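Local coordinates for protein myroilysin (Myroides profundi, PDB 5CZW) that probably cleaves proteins internally as a zinc-dependent metalloendopeptidase of the astacin (M12A) family, captured here in an inhibited form with its propeptide on the metal, at residues Q69-Y74 / T134-F139; G120-D123 / T129-S132. The protein carries 1 engineered substitution. One frame throughout, in Å; residues are numbered along the deposited sequence.

Contact 1: Q69-Y74 / T134-F139; sequences QEWSNY and TVIHEF. With ZN (zinc ion), chain B.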
ATOM      1  N   GLN A  69      -1.451  -9.566  10.568  1.00  9.41           N
ATOM      2  CA  GLN A  69      -2.407 -10.377  11.267  1.00 11.68           C
ATOM      3  C   GLN A  69      -3.174  -9.595  12.299  1.00 12.28           C
ATOM      4  O   GLN A  69      -4.237 -10.088  12.752  1.00 11.50           O
ATOM      5  CB  GLN A  69      -1.697 -11.599  11.880  1.00 12.29           C
ATOM      6  CG  GLN A  69      -1.123 -12.449  10.765  1.00 14.31           C
ATOM      7  CD  GLN A  69      -0.595 -13.807  11.192  1.00 16.91           C
ATOM      8  OE1 GLN A  69       0.147 -13.916  12.171  1.00 18.77           O
ATOM      9  NE2 GLN A  69      -0.896 -14.829  10.384  1.00 18.62           N
ATOM     10  N   GLU A  70      -2.828  -8.364  12.544  1.00 12.18           N
ATOM     11  CA  GLU A  70      -3.633  -7.525  13.410  1.00 14.08           C
ATOM     12  C   GLU A  70      -5.065  -7.343  12.857  1.00 12.25           C
ATOM     13  O   GLU A  70      -5.976  -7.234  13.570  1.00 13.51           O
ATOM     14  CB  GLU A  70      -2.999  -6.145  13.534  1.00 17.84           C
ATOM     15  CG  GLU A  70      -2.147  -5.979  14.727  1.00 23.54           C
ATOM     16  CD  GLU A  70      -2.961  -6.000  16.069  1.00 35.26           C
ATOM     17  OE1 GLU A  70      -2.446  -6.540  17.008  1.00 34.91           O
ATOM     18  OE2 GLU A  70      -4.133  -5.495  16.207  1.00 37.41           O
ATOM     19  N   TRP A  71      -5.233  -7.255  11.562  1.00 10.94           N
ATOM     20  CA  TRP A  71      -6.534  -7.067  11.012  1.00 10.02           C
ATOM     21  C   TRP A  71      -7.539  -8.183  11.406  1.00 11.79           C
ATOM     22  O   TRP A  71      -8.724  -7.919  11.511  1.00 11.33           O
ATOM     23  CB  TRP A  71      -6.434  -7.130   9.479  1.00 10.49           C
ATOM     24  CG  TRP A  71      -5.971  -5.845   8.901  1.00  9.43           C
ATOM     25  CD1 TRP A  71      -4.743  -5.636   8.320  1.00  8.37           C
ATOM     26  CD2 TRP A  71      -6.698  -4.622   8.792  1.00  9.60           C
ATOM     27  NE1 TRP A  71      -4.691  -4.341   7.855  1.00  8.97           N
ATOM     28  CE2 TRP A  71      -5.879  -3.709   8.094  1.00  8.79           C
ATOM     29  CE3 TRP A  71      -7.997  -4.232   9.130  1.00 10.45           C
ATOM     30  CZ2 TRP A  71      -6.304  -2.397   7.794  1.00  8.50           C
ATOM     31  CZ3 TRP A  71      -8.445  -2.931   8.791  1.00  9.42           C
ATOM     32  CH2 TRP A  71      -7.530  -2.025   8.089  1.00  9.40           C
ATOM     33  N   SER A  72      -7.015  -9.378  11.644  1.00 11.60           N
ATOM     34  CA  SER A  72      -7.901 -10.477  11.971  1.00 13.37           C
ATOM     35  C   SER A  72      -8.514 -10.373  13.338  1.00 14.70           C
ATOM     36  O   SER A  72      -9.459 -11.133  13.626  1.00 15.28           O
ATOM     37  CB  SER A  72      -7.153 -11.770  11.844  1.00 13.15           C
ATOM     38  OG  SER A  72      -6.720 -11.878  10.504  1.00 15.56           O
ATOM     39  N   ASN A  73      -7.996  -9.462  14.161  1.00 14.86           N
ATOM     40  CA  ASN A  73      -8.701  -9.160  15.427  1.00 15.81           C
ATOM     41  C   ASN A  73     -10.079  -8.556  15.269  1.00 15.75           C
ATOM     42  O   ASN A  73     -10.873  -8.524  16.233  1.00 15.57           O
ATOM     43  CB  ASN A  73      -7.764  -8.317  16.303  1.00 17.27           C
ATOM     44  CG  ASN A  73      -6.549  -9.131  16.773  1.00 22.02           C
ATOM     45  OD1 ASN A  73      -6.609 -10.390  16.849  1.00 25.01           O
ATOM     46  ND2 ASN A  73      -5.436  -8.468  17.027  1.00 26.32           N
ATOM     47  N   TYR A  74     -10.387  -8.030  14.095  1.00 14.08           N
ATOM     48  CA  TYR A  74     -11.557  -7.253  13.849  1.00 14.66           C
ATOM     49  C   TYR A  74     -12.318  -7.781  12.653  1.00 13.84           C
ATOM     50  O   TYR A  74     -13.531  -7.732  12.628  1.00 14.10           O
ATOM     51  CB  TYR A  74     -11.171  -5.745  13.641  1.00 15.90           C
ATOM     52  CG  TYR A  74     -10.335  -5.277  14.792  1.00 16.84           C
ATOM     53  CD1 TYR A  74     -10.956  -4.993  15.994  1.00 18.50           C
ATOM     54  CD2 TYR A  74      -8.943  -5.197  14.715  1.00 17.80           C
ATOM     55  CE1 TYR A  74     -10.204  -4.593  17.071  1.00 20.58           C
ATOM     56  CE2 TYR A  74      -8.212  -4.763  15.789  1.00 21.42           C
ATOM     57  CZ  TYR A  74      -8.839  -4.500  16.973  1.00 20.48           C
ATOM     58  OH  TYR A  74      -8.084  -4.109  18.097  1.00 27.12           O
ATOM     59  N   THR A 134       2.873   1.019   8.028  1.00  9.54           N
ATOM     60  CA  THR A 134       2.931   0.734   6.563  1.00  9.14           C
ATOM     61  C   THR A 134       2.373  -0.713   6.276  1.00  8.55           C
ATOM     62  O   THR A 134       1.624  -0.919   5.277  1.00  7.22           O
ATOM     63  CB  THR A 134       4.323   0.964   6.042  1.00  9.81           C
ATOM     64  OG1 THR A 134       4.569   2.387   6.063  1.00 12.13           O
ATOM     65  CG2 THR A 134       4.510   0.418   4.594  1.00  9.73           C
ATOM     66  N   VAL A 135       2.636  -1.669   7.188  1.00  7.72           N
ATOM     67  CA  VAL A 135       2.145  -3.019   6.959  1.00  7.32           C
ATOM     68  C   VAL A 135       0.617  -3.018   7.103  1.00  7.23           C
ATOM     69  O   VAL A 135      -0.116  -3.516   6.217  1.00  7.04           O
ATOM     70  CB  VAL A 135       2.767  -4.074   7.876  1.00  7.37           C
ATOM     71  CG1 VAL A 135       2.104  -5.407   7.695  1.00  8.22           C
ATOM     72  CG2 VAL A 135       4.246  -4.136   7.571  1.00  7.88           C
ATOM     73  N   ILE A 136       0.091  -2.506   8.205  1.00  7.21           N
ATOM     74  CA  ILE A 136      -1.353  -2.503   8.384  1.00  8.21           C
ATOM     75  C   ILE A 136      -2.005  -1.739   7.237  1.00  7.35           C
ATOM     76  O   ILE A 136      -2.983  -2.209   6.711  1.00  6.81           O
ATOM     77  CB  ILE A 136      -1.771  -1.922   9.764  1.00  9.64           C
ATOM     78  CG1 ILE A 136      -1.106  -2.773  10.850  1.00 10.45           C
ATOM     79  CG2 ILE A 136      -3.270  -1.887   9.942  1.00 10.36           C
ATOM     80  CD1 ILE A 136      -1.539  -2.457  12.247  1.00 11.04           C
ATOM     81  N   HIS A 137      -1.445  -0.620   6.851  1.00  7.60           N
ATOM     82  CA  HIS A 137      -1.993   0.129   5.723  1.00  7.11           C
ATOM     83  C   HIS A 137      -2.102  -0.672   4.389  1.00  6.52           C
ATOM     84  O   HIS A 137      -3.135  -0.723   3.775  1.00  7.96           O
ATOM     85  CB  HIS A 137      -1.151   1.364   5.555  1.00  7.81           C
ATOM     86  CG  HIS A 137      -1.627   2.296   4.508  1.00  7.36           C
ATOM     87  ND1 HIS A 137      -2.380   3.380   4.833  1.00  8.24           N
ATOM     88  CD2 HIS A 137      -1.385   2.379   3.186  1.00  8.56           C
ATOM     89  CE1 HIS A 137      -2.638   4.065   3.766  1.00 10.28           C
ATOM     90  NE2 HIS A 137      -1.997   3.516   2.770  1.00  7.11           N
ATOM     91  N   GLU A 138      -1.000  -1.275   4.005  1.00  6.14           N
ATOM     92  CA  GLU A 138      -1.017  -2.042   2.769  1.00  7.04           C
ATOM     93  C   GLU A 138      -1.909  -3.201   2.834  1.00  7.11           C
ATOM     94  O   GLU A 138      -2.594  -3.522   1.838  1.00  7.10           O
ATOM     95  CB  GLU A 138       0.421  -2.457   2.323  1.00  7.13           C
ATOM     96  CG  GLU A 138       1.371  -1.295   1.930  1.00  8.09           C
ATOM     97  CD  GLU A 138       0.801  -0.260   0.948  1.00  8.38           C
ATOM     98  OE1 GLU A 138      -0.101  -0.554   0.165  1.00  9.27           O
ATOM     99  OE2 GLU A 138       1.353   0.916   0.998  1.00  8.87           O
ATOM    100  N   PHE A 139      -1.967  -3.886   4.017  1.00  8.54           N
ATOM    101  CA  PHE A 139      -2.957  -4.961   4.178  1.00  8.33           C
ATOM    102  C   PHE A 139      -4.399  -4.506   4.186  1.00  8.30           C
ATOM    103  O   PHE A 139      -5.333  -5.257   3.774  1.00  9.95           O
ATOM    104  CB  PHE A 139      -2.544  -5.919   5.322  1.00  8.40           C
ATOM    105  CG  PHE A 139      -1.545  -6.964   4.868  1.00  8.44           C
ATOM    106  CD1 PHE A 139      -0.161  -6.653   4.910  1.00  8.55           C
ATOM    107  CD2 PHE A 139      -1.876  -8.177   4.320  1.00  8.74           C
ATOM    108  CE1 PHE A 139       0.814  -7.574   4.430  1.00  8.45           C
ATOM    109  CE2 PHE A 139      -0.890  -9.107   3.911  1.00  8.83           C
ATOM    110  CZ  PHE A 139       0.450  -8.772   3.962  1.00  8.89           C
TER
HETATM  111 ZN    ZN B 301      -2.128   3.407   0.465  1.00 16.66          ZN
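Trp-71 points the pyrrole edge of its indole at the 136-139 turn of helix 128-143, against the CG2 methyl of Ile-136 and CB of Phe-139. With CG beside the backbone N (chi1 -81°), the ring reaches out from the 3-10 segment 71-73 so that NE1 donates to Ile-136 O at 3.0 Å. The N-H...O angle is 148°, and the oxygen lies almost in the indole plane, receiving the proton on a lone pair. Ile-136 CG2 stands 3.7 Å from Trp-71 CE2, while Phe-139 CB approaches Trp-71 CD1 obliquely, also at 3.7 Å. At the margin, Ile-136 CD1 meets Glu-70 CB at 4.2 Å. Were Trp-71 replaced by an alanine, the Ile-136 carbonyl would probably lose its indole donor and a gap would open beside Phe-139 CB. Leu-224 and Ile-232 also touch the indole. His-137, next in sequence to Ile-136, turns away from this interface and binds the zinc ion through NE2 at 2.3 Å, with His-141, His-147 and Cys-23 completing the site. One directional bond within apolar packing thus joins the 3-10 segment 71-73 to the back of the metal-binding HExxH helix.

Contact 2: G120-D123 / T129-S132; sequences GWFD and TEFS. Engineered in segment 129-132: Thr-129 (natural residue Ala).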
ATOM      1  N   GLY A 120       8.550  -0.853   0.049  1.00  8.39           N
ATOM      2  CA  GLY A 120       9.699  -0.224  -0.587  1.00  8.08           C
ATOM      3  C   GLY A 120      10.799   0.335   0.281  1.00  9.94           C
ATOM      4  O   GLY A 120      11.765   0.865  -0.302  1.00 12.15           O
ATOM      5  N   TRP A 121      10.619   0.348   1.595  1.00  9.46           N
ATOM      6  CA  TRP A 121      11.591   1.028   2.480  1.00 10.83           C
ATOM      7  C   TRP A 121      11.888   0.402   3.818  1.00 12.31           C
ATOM      8  O   TRP A 121      12.546   1.069   4.683  1.00 14.24           O
ATOM      9  CB  TRP A 121      11.181   2.478   2.676  1.00 11.31           C
ATOM     10  CG  TRP A 121       9.798   2.707   3.281  1.00 11.53           C
ATOM     11  CD1 TRP A 121       9.446   2.566   4.565  1.00 11.92           C
ATOM     12  CD2 TRP A 121       8.582   3.050   2.582  1.00 11.07           C
ATOM     13  NE1 TRP A 121       8.126   2.824   4.744  1.00 12.55           N
ATOM     14  CE2 TRP A 121       7.570   3.116   3.526  1.00 11.25           C
ATOM     15  CE3 TRP A 121       8.265   3.309   1.238  1.00 11.60           C
ATOM     16  CZ2 TRP A 121       6.249   3.450   3.182  1.00 10.68           C
ATOM     17  CZ3 TRP A 121       7.002   3.674   0.909  1.00 11.12           C
ATOM     18  CH2 TRP A 121       6.009   3.739   1.865  1.00 10.68           C
ATOM     19  N   PHE A 122      11.521  -0.821   4.031  1.00 11.75           N
ATOM     20  CA  PHE A 122      11.819  -1.462   5.288  1.00 12.35           C
ATOM     21  C   PHE A 122      13.282  -1.981   5.272  1.00 14.65           C
ATOM     22  O   PHE A 122      13.839  -2.399   4.241  1.00 14.56           O
ATOM     23  CB  PHE A 122      10.867  -2.600   5.565  1.00 12.55           C
ATOM     24  CG  PHE A 122       9.432  -2.246   5.767  1.00 10.25           C
ATOM     25  CD1 PHE A 122       9.015  -1.038   6.261  1.00  9.07           C
ATOM     26  CD2 PHE A 122       8.487  -3.213   5.500  1.00  8.73           C
ATOM     27  CE1 PHE A 122       7.671  -0.789   6.464  1.00  8.73           C
ATOM     28  CE2 PHE A 122       7.197  -2.993   5.783  1.00  8.97           C
ATOM     29  CZ  PHE A 122       6.800  -1.767   6.306  1.00  8.38           C
ATOM     30  N   ASP A 123      13.884  -1.985   6.458  1.00 15.70           N
ATOM     31  CA  ASP A 123      15.196  -2.646   6.692  1.00 15.81           C
ATOM     32  C   ASP A 123      15.238  -2.988   8.177  1.00 14.28           C
ATOM     33  O   ASP A 123      14.240  -2.856   8.861  1.00 13.28           O
ATOM     34  CB  ASP A 123      16.347  -1.736   6.302  1.00 17.88           C
ATOM     35  CG  ASP A 123      16.385  -0.417   7.098  1.00 21.38           C
ATOM     36  OD1 ASP A 123      16.205  -0.431   8.365  1.00 20.69           O
ATOM     37  OD2 ASP A 123      16.538   0.679   6.446  1.00 28.51           O
ATOM     38  N   THR A 129       6.805   1.435  14.916  1.00 11.69           N
ATOM     39  CA  THR A 129       5.716   2.246  14.460  1.00 12.63           C
ATOM     40  C   THR A 129       5.654   2.293  12.948  1.00 12.00           C
ATOM     41  O   THR A 129       4.570   2.251  12.352  1.00 11.36           O
ATOM     42  CB  THR A 129       5.858   3.671  14.967  1.00 12.62           C
ATOM     43  OG1 THR A 129       5.723   3.629  16.366  1.00 14.07           O
ATOM     44  CG2 THR A 129       4.702   4.482  14.440  1.00 13.43           C
ATOM     45  N   GLU A 130       6.799   2.334  12.317  1.00 10.43           N
ATOM     46  CA  GLU A 130       6.822   2.395  10.847  1.00 11.64           C
ATOM     47  C   GLU A 130       6.392   1.075  10.259  1.00 11.37           C
ATOM     48  O   GLU A 130       5.638   1.069   9.278  1.00 10.71           O
ATOM     49  CB  GLU A 130       8.175   2.765  10.339  1.00 12.84           C
ATOM     50  CG  GLU A 130       8.269   2.823   8.824  1.00 13.06           C
ATOM     51  CD  GLU A 130       7.240   3.701   8.159  1.00 15.53           C
ATOM     52  OE1 GLU A 130       6.764   4.709   8.780  1.00 16.26           O
ATOM     53  OE2 GLU A 130       6.814   3.385   6.997  1.00 17.92           O
ATOM     54  N   PHE A 131       6.788  -0.052  10.874  1.00 11.64           N
ATOM     55  CA  PHE A 131       6.280  -1.330  10.381  1.00  9.49           C
ATOM     56  C   PHE A 131       4.765  -1.373  10.539  1.00  9.11           C
ATOM     57  O   PHE A 131       4.017  -1.763   9.612  1.00  9.58           O
ATOM     58  CB  PHE A 131       6.857  -2.565  11.054  1.00  9.92           C
ATOM     59  CG  PHE A 131       8.253  -2.956  10.649  1.00 11.55           C
ATOM     60  CD1 PHE A 131       8.522  -3.518   9.387  1.00 11.40           C
ATOM     61  CD2 PHE A 131       9.290  -2.898  11.571  1.00 13.61           C
ATOM     62  CE1 PHE A 131       9.822  -3.917   9.031  1.00 12.67           C
ATOM     63  CE2 PHE A 131      10.556  -3.309  11.213  1.00 13.30           C
ATOM     64  CZ  PHE A 131      10.831  -3.834   9.953  1.00 12.65           C
ATOM     65  N   SER A 132       4.290  -1.002  11.711  1.00  9.52           N
ATOM     66  CA  SER A 132       2.883  -1.061  12.010  1.00 10.69           C
ATOM     67  C   SER A 132       2.091  -0.175  11.034  1.00 10.58           C
ATOM     68  O   SER A 132       1.078  -0.609  10.404  1.00 11.82           O
ATOM     69  CB  SER A 132       2.598  -0.589  13.474  1.00 12.01           C
ATOM     70  OG  SER A 132       1.177  -0.672  13.745  1.00 14.90           O
TER
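One face of the Phe-122 ring receives the edge of Phe-131, whose CD1 sits 3.7 Å above the ring plane, over its centre, while the edge of the Trp-121 indole meets the carboxylate of Glu-130. The phenylalanine pair is edge-to-face but well short of perpendicular: the planes stand at 54° and the centroids 4.7 Å apart. Phe-131 CE1 lies 3.7 Å from Phe-122 CG, and the far end of the same ring brings CZ to 3.7 Å from Asp-123 O.

The polar half of the contact is a short hydrogen bond, 2.7 Å from Trp-121 NE1 to Glu-130 OE2, with an N-H...O angle of 159°. The acceptor lies near the indole plane, but the donor approaches OE2 on its anti side and 35° out of the carboxylate plane. Glu-130 extends its CG anti to the backbone N and then bends at chi2, which carries the carboxylate to the indole. That oxygen is also hydrogen-bonded to Thr-134 OG1 and forms a salt bridge with Arg-133 NH2, three partners that fix the buried carboxylate's orientation and probably favour its ionised form.

The loop after strand 117-118 is thereby folded back on the first turns of helix 128-143, only a few residues later in the chain. Phe-119 stacks with Phe-122, Val-60 of helix 58-63 touches both phenylalanines, and Lys-63 of that helix also meets Phe-131, placing the aromatic pair between the two helices.

Both contacts are largely buried and use helix 128-143, at successive parts of its length: contact 2 packs on its early turns, contact 1 on the middle turns that carry His-137. Their sequence spans differ sharply. Contact 1 brings in a loop 60 residues earlier, whereas contact 2 closes a short local connection whose Asp-123 end is exposed. Each uses an indole N-H, but for a backbone carbonyl in contact 1 and a carboxylate in contact 2; contact 2 also has an aromatic pair. Their centres are 13 Å apart, yet they meet directly: Thr-134 CG2 lies 3.6 Å from Phe-122 CZ, and Val-135 CG2 3.6 Å from Phe-122 CE2.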